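Long-range contacts in glycosyltransferase (Streptomyces halstedii, PDB 3WAD), which belongs to the GT-B glycosyltransferases, enzymes built from two Rossmann-like domains, each with a central parallel beta sheet packed between helices: residues V248-G253 / A282-E287; A316-G321 / P335-P340; R2-V7 / A117-W122; S109-D114 / T133-I138. All coordinates share one frame; numbering follows the deposited sequence.

Contact 1: residues V248-G253 / A282-E287; sequences VCLTLG and ATFSAE
The carbonyl oxygen of Leu250 is gripped by two hydrogen bonds and one weaker CA-H contact. The backbone N-H of Thr283 meets it nearly along the C=O axis, with Thr283 N 2.9 Å from Leu250 O and 159° at the hydrogen. Water 1 donates the second bond, and Ala282 CA closes to 3.2 Å of the same oxygen, as expected where Leu250 and Ala282 pair in a parallel bridge. The water also donates to Thr283 O and accepts the N-H of Leu252, with Leu252 N 2.7 Å away, so it joins the two backbones just beyond the Leu250-Ala282 bridge. Leu250 and Ala282 share a sheet face. With its CG anti to the backbone N (chi1 176°), Leu250 lays CD2 3.8 Å from Ala282 CB and 4.1 Å from Phe284 CZ; the small alanine leaves room for the leucine branch, and the phenyl ring comes in obliquely. Thr251 and Thr283 stand side by side, pointing the same way, with Thr251 CG2 3.4 Å from Thr283 OG1. Gly253 suits its place because a beta carbon there would crowd Thr283 O. Strand 247-251 lies between strands 279-283 and 314-319: Leu250 also packs on Val318, Thr251 OG1 makes a weak hydrogen bond to Val318 O, and Leu252 occupies the N-cap position of helix 253-257.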
loop_
_atom_site.group_PDB
_atom_site.type_symbol
_atom_site.label_atom_id
_atom_site.label_comp_id
_atom_site.label_asym_id
_atom_site.label_seq_id
_atom_site.Cartn_x
_atom_site.Cartn_y
_atom_site.Cartn_z
ATOM N N VAL B 248 22.091 -12.041 -14.734
ATOM C CA VAL B 248 22.714 -11.775 -13.451
ATOM C C VAL B 248 22.432 -10.320 -13.140
ATOM O O VAL B 248 22.417 -9.485 -14.039
ATOM C CB VAL B 248 24.242 -12.032 -13.464
ATOM C CG1 VAL B 248 24.930 -11.436 -12.234
ATOM C CG2 VAL B 248 24.509 -13.563 -13.541
ATOM N N CYS B 249 22.206 -10.037 -11.854
ATOM C CA CYS B 249 21.817 -8.763 -11.431
ATOM C C CYS B 249 22.995 -8.253 -10.647
ATOM O O CYS B 249 23.459 -8.887 -9.720
ATOM C CB CYS B 249 20.538 -8.881 -10.584
ATOM S SG CYS B 249 20.237 -7.308 -9.785
ATOM N N LEU B 250 23.500 -7.104 -11.057
ATOM C CA LEU B 250 24.625 -6.422 -10.436
ATOM C C LEU B 250 24.215 -5.069 -9.853
ATOM O O LEU B 250 23.893 -4.147 -10.587
ATOM C CB LEU B 250 25.729 -6.212 -11.490
ATOM C CG LEU B 250 26.953 -5.443 -11.063
ATOM C CD1 LEU B 250 27.748 -6.247 -9.971
ATOM C CD2 LEU B 250 27.809 -5.009 -12.309
ATOM N N THR B 251 24.243 -4.963 -8.526
ATOM C CA THR B 251 23.893 -3.764 -7.768
ATOM C C THR B 251 24.995 -3.546 -6.746
ATOM O O THR B 251 24.771 -3.745 -5.560
ATOM C CB THR B 251 22.516 -3.898 -6.969
ATOM O OG1 THR B 251 22.513 -5.099 -6.217
ATOM C CG2 THR B 251 21.360 -3.977 -7.845
ATOM N N LEU B 252 26.193 -3.222 -7.241
ATOM C CA LEU B 252 27.415 -2.985 -6.455
ATOM C C LEU B 252 28.028 -1.604 -6.808
ATOM O O LEU B 252 29.143 -1.254 -6.388
ATOM C CB LEU B 252 28.445 -4.110 -6.695
ATOM C CG LEU B 252 28.821 -5.072 -5.573
ATOM C CD1 LEU B 252 30.235 -5.465 -5.837
ATOM C CD2 LEU B 252 28.724 -4.450 -4.183
ATOM N N GLY B 253 27.271 -0.836 -7.592
ATOM C CA GLY B 253 27.533 0.563 -7.899
ATOM C C GLY B 253 28.151 1.361 -6.779
ATOM O O GLY B 253 29.232 1.941 -6.968
ATOM N N ALA B 282 22.832 -4.176 -14.683
ATOM C CA ALA B 282 23.655 -3.459 -13.684
ATOM C C ALA B 282 23.036 -2.116 -13.358
ATOM O O ALA B 282 22.611 -1.397 -14.235
ATOM C CB ALA B 282 25.049 -3.255 -14.199
ATOM N N THR B 283 22.959 -1.784 -12.081
ATOM C CA THR B 283 22.494 -0.485 -11.673
ATOM C C THR B 283 23.700 0.466 -11.490
ATOM O O THR B 283 24.642 0.186 -10.741
ATOM C CB THR B 283 21.527 -0.547 -10.443
ATOM O OG1 THR B 283 22.222 -1.039 -9.297
ATOM C CG2 THR B 283 20.357 -1.497 -10.720
ATOM N N PHE B 284 23.662 1.581 -12.220
ATOM C CA PHE B 284 24.713 2.586 -12.204
ATOM C C PHE B 284 24.166 4.031 -12.264
ATOM O O PHE B 284 23.211 4.291 -12.967
ATOM C CB PHE B 284 25.629 2.381 -13.431
ATOM C CG PHE B 284 26.527 1.192 -13.339
ATOM C CD1 PHE B 284 27.289 0.968 -12.215
ATOM C CD2 PHE B 284 26.622 0.301 -14.399
ATOM C CE1 PHE B 284 28.167 -0.155 -12.145
ATOM C CE2 PHE B 284 27.488 -0.844 -14.331
ATOM C CZ PHE B 284 28.245 -1.055 -13.198
ATOM N N SER B 285 24.804 4.962 -11.557
ATOM C CA SER B 285 24.631 6.417 -11.781
ATOM C C SER B 285 24.731 6.831 -13.256
ATOM O O SER B 285 25.114 6.040 -14.122
ATOM C CB SER B 285 25.763 7.189 -11.090
ATOM O OG SER B 285 26.107 6.621 -9.844
ATOM N N ALA B 286 24.411 8.099 -13.521
ATOM C CA ALA B 286 24.851 8.787 -14.748
ATOM C C ALA B 286 26.370 9.058 -14.652
ATOM O O ALA B 286 27.107 8.965 -15.644
ATOM C CB ALA B 286 24.074 10.093 -14.928
ATOM N N GLU B 287 26.804 9.404 -13.439
ATOM C CA GLU B 287 28.213 9.607 -13.084
ATOM C C GLU B 287 29.088 8.388 -13.401
ATOM O O GLU B 287 30.188 8.534 -13.987
ATOM C CB GLU B 287 28.359 9.925 -11.573
ATOM C CG GLU B 287 27.686 11.220 -11.080
ATOM C CD GLU B 287 26.143 11.152 -11.088
ATOM O OE1 GLU B 287 25.504 11.869 -11.905
ATOM O OE2 GLU B 287 25.563 10.378 -10.278
HETATM O O HOH W 1 25.757 -2.062 -9.683
#

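Contact 2: residues A316-G321 / P335-P340; sequences AIVHHG and PQLIVP
From its CB, Gln336 rises on the sheet face it shares with Ile317 and His319. CB lies near both Ile317 O and His319 CE1; CG, anti to the carbonyl carbon (chi1 -65°), lies 4.0 Å from Ile317 CG2 and 3.9 Å from His319 CE1. The chain then runs on extended, and its amide ends at the edge of the imidazole, the two planes only 14° apart. OE1 makes no hydrogen bond to the ring, and His319 ND1 is buried without a partner in the model. Arg326 and Ala329 of helix 323-332 and Phe353 of helix 346-355 also touch Gln336. Beneath these side chains the parallel backbones are joined by four hydrogen bonds, from Ile317 N to Pro335 O (3.0 Å), Leu337 N to Ile317 O (2.8 Å), His319 N to Leu337 O (2.8 Å) and Val339 N to His319 O (2.8 Å). On the other face Val318 and Leu337 point the same way, Val318 CG1 3.9 Å from Leu337 CG, Leu337 going on to Gln375 and Leu379 of helix 369-381 and Val318 to Leu250 of strand 247-251. Two residues past the end of the first strand, Gly321 takes a positive phi (85°) and brings its CA to 3.6 Å from Ile338 CG2, leaving no room for a beta carbon. Strand 314-319, helix 323-332 and strand 336-338 form a beta-alpha-beta crossover, the building unit of the Rossmann-like C-terminal domain in GT-B proteins.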
loop_
_atom_site.group_PDB
_atom_site.type_symbol
_atom_site.label_atom_id
_atom_site.label_comp_id
_atom_site.label_asym_id
_atom_site.label_seq_id
_atom_site.Cartn_x
_atom_site.Cartn_y
_atom_site.Cartn_z
ATOM N N ALA B 316 21.950 -15.186 -10.585
ATOM C CA ALA B 316 22.761 -14.683 -9.465
ATOM C C ALA B 316 22.499 -13.213 -9.211
ATOM O O ALA B 316 22.075 -12.496 -10.123
ATOM C CB ALA B 316 24.249 -14.945 -9.720
ATOM N N ILE B 317 22.758 -12.755 -7.993
ATOM C CA ILE B 317 22.759 -11.309 -7.750
ATOM C C ILE B 317 24.013 -11.010 -6.966
ATOM O O ILE B 317 24.355 -11.709 -6.016
ATOM C CB ILE B 317 21.490 -10.829 -6.943
ATOM C CG1 ILE B 317 21.518 -9.298 -6.711
ATOM C CG2 ILE B 317 21.342 -11.655 -5.685
ATOM C CD1 ILE B 317 20.134 -8.713 -6.463
ATOM N N VAL B 318 24.670 -9.949 -7.375
ATOM C CA VAL B 318 25.924 -9.472 -6.769
ATOM C C VAL B 318 25.573 -8.211 -6.062
ATOM O O VAL B 318 25.124 -7.264 -6.735
ATOM C CB VAL B 318 26.971 -9.138 -7.912
ATOM C CG1 VAL B 318 28.318 -8.738 -7.327
ATOM C CG2 VAL B 318 27.144 -10.348 -8.833
ATOM N N HIS B 319 25.795 -8.140 -4.745
ATOM C CA HIS B 319 25.330 -6.952 -4.036
ATOM C C HIS B 319 26.075 -6.753 -2.692
ATOM O O HIS B 319 26.954 -7.564 -2.328
ATOM C CB HIS B 319 23.780 -7.034 -3.884
ATOM C CG HIS B 319 23.326 -8.029 -2.867
ATOM N ND1 HIS B 319 23.339 -9.388 -3.087
ATOM C CD2 HIS B 319 22.931 -7.859 -1.589
ATOM C CE1 HIS B 319 22.904 -10.009 -2.004
ATOM N NE2 HIS B 319 22.653 -9.105 -1.079
ATOM N N HIS B 320 25.767 -5.678 -1.963
ATOM C CA HIS B 320 26.529 -5.393 -0.744
ATOM C C HIS B 320 26.004 -6.028 0.543
ATOM O O HIS B 320 26.555 -5.743 1.654
ATOM C CB HIS B 320 26.707 -3.919 -0.557
ATOM C CG HIS B 320 25.505 -3.256 0.006
ATOM N ND1 HIS B 320 24.409 -2.922 -0.767
ATOM C CD2 HIS B 320 25.209 -2.872 1.280
ATOM C CE1 HIS B 320 23.501 -2.337 0.004
ATOM N NE2 HIS B 320 23.963 -2.294 1.250
ATOM N N GLY B 321 25.001 -6.910 0.407
ATOM C CA GLY B 321 24.540 -7.727 1.534
ATOM C C GLY B 321 23.501 -7.096 2.485
ATOM O O GLY B 321 23.273 -7.622 3.589
ATOM N N PRO B 335 21.056 -17.406 -5.880
ATOM C CA PRO B 335 22.397 -17.345 -5.297
ATOM C C PRO B 335 22.966 -15.931 -5.305
ATOM O O PRO B 335 22.628 -15.106 -6.157
ATOM C CB PRO B 335 23.225 -18.222 -6.220
ATOM C CG PRO B 335 22.268 -19.127 -6.882
ATOM C CD PRO B 335 21.019 -18.273 -7.072
ATOM N N GLN B 336 23.855 -15.681 -4.355
ATOM C CA GLN B 336 24.362 -14.363 -4.070
ATOM C C GLN B 336 25.885 -14.299 -4.187
ATOM O O GLN B 336 26.589 -15.219 -3.771
ATOM C CB GLN B 336 23.949 -13.959 -2.642
ATOM C CG GLN B 336 22.495 -13.809 -2.485
ATOM C CD GLN B 336 22.114 -13.499 -1.040
ATOM O OE1 GLN B 336 22.351 -12.415 -0.558
ATOM N NE2 GLN B 336 21.582 -14.473 -0.342
ATOM N N LEU B 337 26.389 -13.188 -4.727
ATOM C CA LEU B 337 27.758 -12.828 -4.487
ATOM C C LEU B 337 27.712 -11.553 -3.669
ATOM O O LEU B 337 27.144 -10.549 -4.104
ATOM C CB LEU B 337 28.537 -12.738 -5.833
ATOM C CG LEU B 337 29.910 -12.120 -6.074
ATOM C CD1 LEU B 337 30.818 -12.115 -4.899
ATOM C CD2 LEU B 337 30.564 -12.605 -7.434
ATOM N N ILE B 338 28.221 -11.647 -2.455
ATOM C CA ILE B 338 28.092 -10.581 -1.460
ATOM C C ILE B 338 29.421 -9.908 -1.308
ATOM O O ILE B 338 30.415 -10.564 -1.072
ATOM C CB ILE B 338 27.557 -11.136 -0.062
ATOM C CG1 ILE B 338 26.211 -11.840 -0.255
ATOM C CG2 ILE B 338 27.346 -9.974 0.965
ATOM C CD1 ILE B 338 25.805 -12.804 0.873
ATOM N N VAL B 339 29.451 -8.609 -1.494
ATOM C CA VAL B 339 30.604 -7.825 -1.155
ATOM C C VAL B 339 30.195 -6.974 0.086
ATOM O O VAL B 339 29.694 -5.860 -0.072
ATOM C CB VAL B 339 31.047 -6.917 -2.338
ATOM C CG1 VAL B 339 32.245 -5.983 -1.922
ATOM C CG2 VAL B 339 31.475 -7.751 -3.528
ATOM N N PRO B 340 30.414 -7.495 1.323
ATOM C CA PRO B 340 29.684 -6.851 2.446
ATOM C C PRO B 340 30.083 -5.409 2.724
ATOM O O PRO B 340 31.249 -5.037 2.714
ATOM C CB PRO B 340 29.987 -7.726 3.666
ATOM C CG PRO B 340 30.557 -9.061 3.131
ATOM C CD PRO B 340 30.973 -8.823 1.672
#

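Contact 3: residues R2-V7 / A117-W122; sequences RVLMTV and AHARQW
Arg2 sets CG anti to the carbonyl carbon (chi1 -54°) and then bends at chi2 and chi3, while Trp122 holds CG anti to its backbone N (chi1 -160°), so that the two side chains meet tip to tip. The guanidinium lies flat on the indole, centres 4.0 Å apart and planes inclined by 25°, a cation-pi stack that a long, planar cation can make. Arg2 CD adds a CH-pi contact over the five-membered ring, 3.7 Å from its centroid. Arg2 NE and NH2 both reach Trp122 O, at 3.0 and 3.1 Å, in weak, bent hydrogen bonds; this carbonyl ends the helix, whose partial negative charge would favour the arginine. The far edge of the indole meets the strand backbone, Trp122 CZ3 lying 3.3 Å from Val3 O. Leu4 forks over the helix: CD1 touches the edge of His118 at CD2 (3.6 Å), and CD2 rests 4.0 Å from Ala119 CB, where a small residue lets the helix come close. His118 NE2 is bonded to His32 ND1, and His32 also stacks on Trp122. Helix 109-122, running nearly antiparallel to strand 2-6, covers the parallel sheet as helices do in Rossmann-like alpha/beta domains.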
loop_
_atom_site.group_PDB
_atom_site.type_symbol
_atom_site.label_atom_id
_atom_site.label_comp_id
_atom_site.label_asym_id
_atom_site.label_seq_id
_atom_site.Cartn_x
_atom_site.Cartn_y
_atom_site.Cartn_z
ATOM N N ARG B 2 -6.337 0.615 16.604
ATOM C CA ARG B 2 -5.594 1.743 16.098
ATOM C C ARG B 2 -4.085 1.385 16.316
ATOM O O ARG B 2 -3.692 1.042 17.471
ATOM C CB ARG B 2 -5.947 2.969 16.906
ATOM C CG ARG B 2 -7.499 3.225 16.957
ATOM C CD ARG B 2 -7.894 4.596 16.524
ATOM N NE ARG B 2 -8.233 5.541 17.575
ATOM C CZ ARG B 2 -9.109 6.571 17.467
ATOM N NH1 ARG B 2 -9.807 6.826 16.356
ATOM N NH2 ARG B 2 -9.299 7.368 18.489
ATOM N N VAL B 3 -3.293 1.409 15.223
ATOM C CA VAL B 3 -1.850 1.117 15.334
ATOM C C VAL B 3 -1.066 2.351 14.977
ATOM O O VAL B 3 -1.160 2.878 13.869
ATOM C CB VAL B 3 -1.462 0.023 14.389
ATOM C CG1 VAL B 3 0.092 -0.423 14.622
ATOM C CG2 VAL B 3 -2.418 -1.148 14.496
ATOM N N LEU B 4 -0.292 2.828 15.904
ATOM C CA LEU B 4 0.590 3.920 15.620
ATOM C C LEU B 4 2.002 3.345 15.293
ATOM O O LEU B 4 2.699 2.837 16.161
ATOM C CB LEU B 4 0.598 4.908 16.799
ATOM C CG LEU B 4 1.537 6.087 16.771
ATOM C CD1 LEU B 4 1.213 6.979 15.515
ATOM C CD2 LEU B 4 1.556 6.932 18.067
ATOM N N MET B 5 2.411 3.453 14.043
ATOM C CA MET B 5 3.759 3.017 13.623
ATOM C C MET B 5 4.646 4.202 13.461
ATOM O O MET B 5 4.190 5.241 12.956
ATOM C CB MET B 5 3.674 2.303 12.306
ATOM C CG MET B 5 2.625 1.151 12.379
ATOM S SD MET B 5 2.569 0.127 10.877
ATOM C CE MET B 5 4.194 -0.688 10.868
ATOM N N THR B 6 5.895 4.103 13.932
ATOM C CA THR B 6 6.717 5.269 13.849
ATOM C C THR B 6 8.102 4.851 13.290
ATOM O O THR B 6 8.613 3.791 13.614
ATOM C CB THR B 6 6.735 6.034 15.137
ATOM O OG1 THR B 6 7.527 7.231 14.987
ATOM C CG2 THR B 6 7.268 5.162 16.314
ATOM N N VAL B 7 8.663 5.684 12.432
ATOM C CA VAL B 7 9.996 5.413 11.872
ATOM C C VAL B 7 10.655 6.779 11.654
ATOM O O VAL B 7 9.960 7.736 11.244
ATOM C CB VAL B 7 9.910 4.502 10.603
ATOM C CG1 VAL B 7 9.101 5.184 9.523
ATOM C CG2 VAL B 7 11.307 4.201 10.029
ATOM N N ALA B 117 1.947 13.623 22.125
ATOM C CA ALA B 117 0.695 14.364 21.896
ATOM C C ALA B 117 -0.269 13.622 21.019
ATOM O O ALA B 117 -1.435 13.532 21.386
ATOM C CB ALA B 117 0.936 15.767 21.358
ATOM N N HIS B 118 0.186 13.073 19.865
ATOM C CA HIS B 118 -0.656 12.228 18.988
ATOM C C HIS B 118 -1.125 10.939 19.640
ATOM O O HIS B 118 -2.275 10.441 19.406
ATOM C CB HIS B 118 0.076 11.874 17.668
ATOM C CG HIS B 118 -0.797 11.163 16.672
ATOM N ND1 HIS B 118 -1.864 11.783 16.070
ATOM C CD2 HIS B 118 -0.762 9.903 16.166
ATOM C CE1 HIS B 118 -2.472 10.933 15.260
ATOM N NE2 HIS B 118 -1.826 9.776 15.300
ATOM N N ALA B 119 -0.209 10.305 20.387
ATOM C CA ALA B 119 -0.624 9.051 21.073
ATOM C C ALA B 119 -1.737 9.420 22.094
ATOM O O ALA B 119 -2.728 8.720 22.157
ATOM C CB ALA B 119 0.588 8.245 21.733
ATOM N N ARG B 120 -1.597 10.567 22.762
ATOM C CA ARG B 120 -2.578 10.970 23.820
ATOM C C ARG B 120 -3.934 11.245 23.150
ATOM O O ARG B 120 -4.959 10.624 23.517
ATOM C CB ARG B 120 -2.107 12.138 24.671
ATOM C CG ARG B 120 -0.867 11.870 25.515
ATOM C CD ARG B 120 -0.803 12.740 26.808
ATOM N NE ARG B 120 0.426 13.538 26.934
ATOM C CZ ARG B 120 1.489 13.296 27.732
ATOM N NH1 ARG B 120 1.586 12.198 28.503
ATOM N NH2 ARG B 120 2.521 14.150 27.715
ATOM N N GLN B 121 -3.906 12.024 22.067
ATOM C CA GLN B 121 -5.113 12.279 21.271
ATOM C C GLN B 121 -5.709 11.056 20.678
ATOM O O GLN B 121 -6.859 10.725 20.965
ATOM C CB GLN B 121 -4.848 13.299 20.170
ATOM C CG GLN B 121 -4.826 14.686 20.681
ATOM C CD GLN B 121 -5.921 14.942 21.788
ATOM O OE1 GLN B 121 -7.146 14.742 21.565
ATOM N NE2 GLN B 121 -5.455 15.399 22.987
ATOM N N TRP B 122 -4.956 10.372 19.834
ATOM C CA TRP B 122 -5.476 9.221 19.067
ATOM C C TRP B 122 -5.684 7.990 19.888
ATOM O O TRP B 122 -6.365 7.005 19.445
ATOM C CB TRP B 122 -4.462 8.814 17.943
ATOM C CG TRP B 122 -5.082 7.982 16.809
ATOM C CD1 TRP B 122 -6.303 8.246 16.207
ATOM C CD2 TRP B 122 -4.519 6.874 16.071
ATOM N NE1 TRP B 122 -6.534 7.390 15.211
ATOM C CE2 TRP B 122 -5.474 6.520 15.082
ATOM C CE3 TRP B 122 -3.312 6.165 16.126
ATOM C CZ2 TRP B 122 -5.264 5.466 14.148
ATOM C CZ3 TRP B 122 -3.107 5.113 15.223
ATOM C CH2 TRP B 122 -4.092 4.752 14.247
#

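Contact 4: residues S109-D114 / T133-I138; sequences STMTAD and TYAGPI
Met111 and Thr112, neighbours on helix 109-122, both direct their beta carbons at the start of helix 135-141, and Ala135 answers with its methyl between them. Met111 carries CG anti to the backbone N (chi1 -154°) and bends at chi2 (-102°), which swings the thioether along the facing chain: SD lies 3.7 Å from Ala135 CB, and CE reaches on to 4.1 Å from Thr133 CG2. Met111 and Thr133 cross at about a right angle, and the unbranched, flexible methionine can bend to reach both Ala135 and Thr133. Thr112 presents two different branches. With chi1 at -58°, OG1 lies beside the backbone N, 3.4 Å from Ala135 CB, whereas CG2, anti to that nitrogen, meets Ile138 CG2 at 3.9 Å as the two side chains cross obliquely. The backbones are closest here, Thr112 CA standing 4.8 Å from Ala135 CA, a spacing that alanine's small side chain permits. Both threonine hydroxyls are engaged elsewhere: Thr112 OG1 with Asp108 O and Lys187 NZ, Thr133 OG1 with Asp130 OD2 and Phe8 N. Thr133 thus faces Met111 with its methyl, while its carbonyl accepts the N-H of Gly136 in the turn that leads into the helix. Since no hydrogen bond crosses between 109-114 and 133-138, the two are held by van der Waals contacts of methyl groups, the Met111 sulfur and the flank of the Thr112 hydroxyl oxygen, with the polar ends of the threonines satisfied outside.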
loop_
_atom_site.group_PDB
_atom_site.type_symbol
_atom_site.label_atom_id
_atom_site.label_comp_id
_atom_site.label_asym_id
_atom_site.label_seq_id
_atom_site.Cartn_x
_atom_site.Cartn_y
_atom_site.Cartn_z
ATOM N N SER B 109 13.465 15.704 20.853
ATOM C CA SER B 109 12.490 16.114 21.894
ATOM C C SER B 109 11.224 16.708 21.238
ATOM O O SER B 109 10.111 16.477 21.747
ATOM C CB SER B 109 13.109 17.102 22.856
ATOM O OG SER B 109 13.250 18.315 22.198
ATOM N N THR B 110 11.389 17.414 20.098
ATOM C CA THR B 110 10.241 17.914 19.319
ATOM C C THR B 110 9.466 16.747 18.681
ATOM O O THR B 110 8.242 16.652 18.828
ATOM C CB THR B 110 10.622 18.902 18.261
ATOM O OG1 THR B 110 11.307 20.033 18.876
ATOM C CG2 THR B 110 9.288 19.414 17.553
ATOM N N MET B 111 10.174 15.851 17.990
ATOM C CA MET B 111 9.547 14.668 17.399
ATOM C C MET B 111 8.853 13.827 18.438
ATOM O O MET B 111 7.731 13.353 18.217
ATOM C CB MET B 111 10.612 13.868 16.639
ATOM C CG MET B 111 10.097 13.064 15.556
ATOM S SD MET B 111 10.084 11.509 16.249
ATOM C CE MET B 111 9.998 10.389 14.874
ATOM N N THR B 112 9.547 13.626 19.558
ATOM C CA THR B 112 9.039 12.845 20.651
ATOM C C THR B 112 7.803 13.531 21.286
ATOM O O THR B 112 6.798 12.878 21.503
ATOM C CB THR B 112 10.186 12.510 21.647
ATOM O OG1 THR B 112 11.243 11.793 20.946
ATOM C CG2 THR B 112 9.710 11.643 22.825
ATOM N N ALA B 113 7.870 14.822 21.558
ATOM C CA ALA B 113 6.681 15.526 22.113
ATOM C C ALA B 113 5.463 15.453 21.121
ATOM O O ALA B 113 4.282 15.022 21.491
ATOM C CB ALA B 113 7.095 16.937 22.512
ATOM N N ASP B 114 5.737 15.716 19.835
ATOM C CA ASP B 114 4.668 15.539 18.823
ATOM C C ASP B 114 4.157 14.163 18.806
ATOM O O ASP B 114 2.951 13.975 18.673
ATOM C CB ASP B 114 5.081 15.885 17.370
ATOM C CG ASP B 114 5.306 17.358 17.170
ATOM O OD1 ASP B 114 5.375 18.080 18.203
ATOM O OD2 ASP B 114 5.454 17.798 15.990
ATOM N N THR B 133 14.082 4.071 16.250
ATOM C CA THR B 133 13.247 5.257 16.451
ATOM C C THR B 133 12.677 5.387 17.913
ATOM O O THR B 133 11.515 5.036 18.168
ATOM C CB THR B 133 12.065 5.254 15.374
ATOM O OG1 THR B 133 12.645 5.170 14.049
ATOM C CG2 THR B 133 11.280 6.582 15.470
ATOM N N TYR B 134 13.457 5.927 18.816
ATOM C CA TYR B 134 13.147 5.831 20.261
ATOM C C TYR B 134 12.077 6.801 20.783
ATOM O O TYR B 134 11.756 6.800 21.978
ATOM C CB TYR B 134 14.439 5.888 21.125
ATOM C CG TYR B 134 15.069 4.501 21.242
ATOM C CD1 TYR B 134 15.947 3.997 20.251
ATOM C CD2 TYR B 134 14.683 3.641 22.280
ATOM C CE1 TYR B 134 16.469 2.717 20.348
ATOM C CE2 TYR B 134 15.204 2.388 22.389
ATOM C CZ TYR B 134 16.092 1.920 21.421
ATOM O OH TYR B 134 16.562 0.627 21.587
ATOM N N ALA B 135 11.516 7.633 19.921
ATOM C CA ALA B 135 10.225 8.216 20.263
ATOM C C ALA B 135 9.059 7.185 20.460
ATOM O O ALA B 135 8.178 7.361 21.338
ATOM C CB ALA B 135 9.866 9.283 19.205
ATOM N N GLY B 136 9.081 6.101 19.667
ATOM C CA GLY B 136 8.103 5.002 19.703
ATOM C C GLY B 136 7.709 4.538 21.122
ATOM O O GLY B 136 6.501 4.632 21.516
ATOM N N PRO B 137 8.700 4.005 21.886
ATOM C CA PRO B 137 8.389 3.480 23.225
ATOM C C PRO B 137 7.967 4.571 24.232
ATOM O O PRO B 137 7.207 4.239 25.093
ATOM C CB PRO B 137 9.704 2.769 23.662
ATOM C CG PRO B 137 10.815 3.473 22.867
ATOM C CD PRO B 137 10.130 3.819 21.521
ATOM N N ILE B 138 8.513 5.789 24.174
ATOM C CA ILE B 138 8.089 6.913 25.051
ATOM C C ILE B 138 6.567 7.201 24.837
ATOM O O ILE B 138 5.719 7.182 25.829
ATOM C CB ILE B 138 8.945 8.151 24.809
ATOM C CG1 ILE B 138 10.440 7.809 25.001
ATOM C CG2 ILE B 138 8.552 9.357 25.700
ATOM C CD1 ILE B 138 10.792 7.307 26.428
#

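From the N terminus, contact 3 opens with strand 2-6, and contact 4 opens at 109-114 before contact 3 closes at 117-122; contact 4 closes at 133-138, so the two cross. Both use helix 109-122, and they touch where Thr6 packs on Thr133, Gly136 and Met111, tying that helix to the N-terminal sheet and to helix 135-141. Contacts 1 and 2 follow in series, each closing its own loop, of 28 and 13 residues, in the second sheet. They adjoin through strands 247-251 and 314-319, with Cys249 O 2.8 Å from Val318 N. The two pairs lie on opposite sides of the chain's centre, contacts 1 and 3 having centres about 39 Å apart.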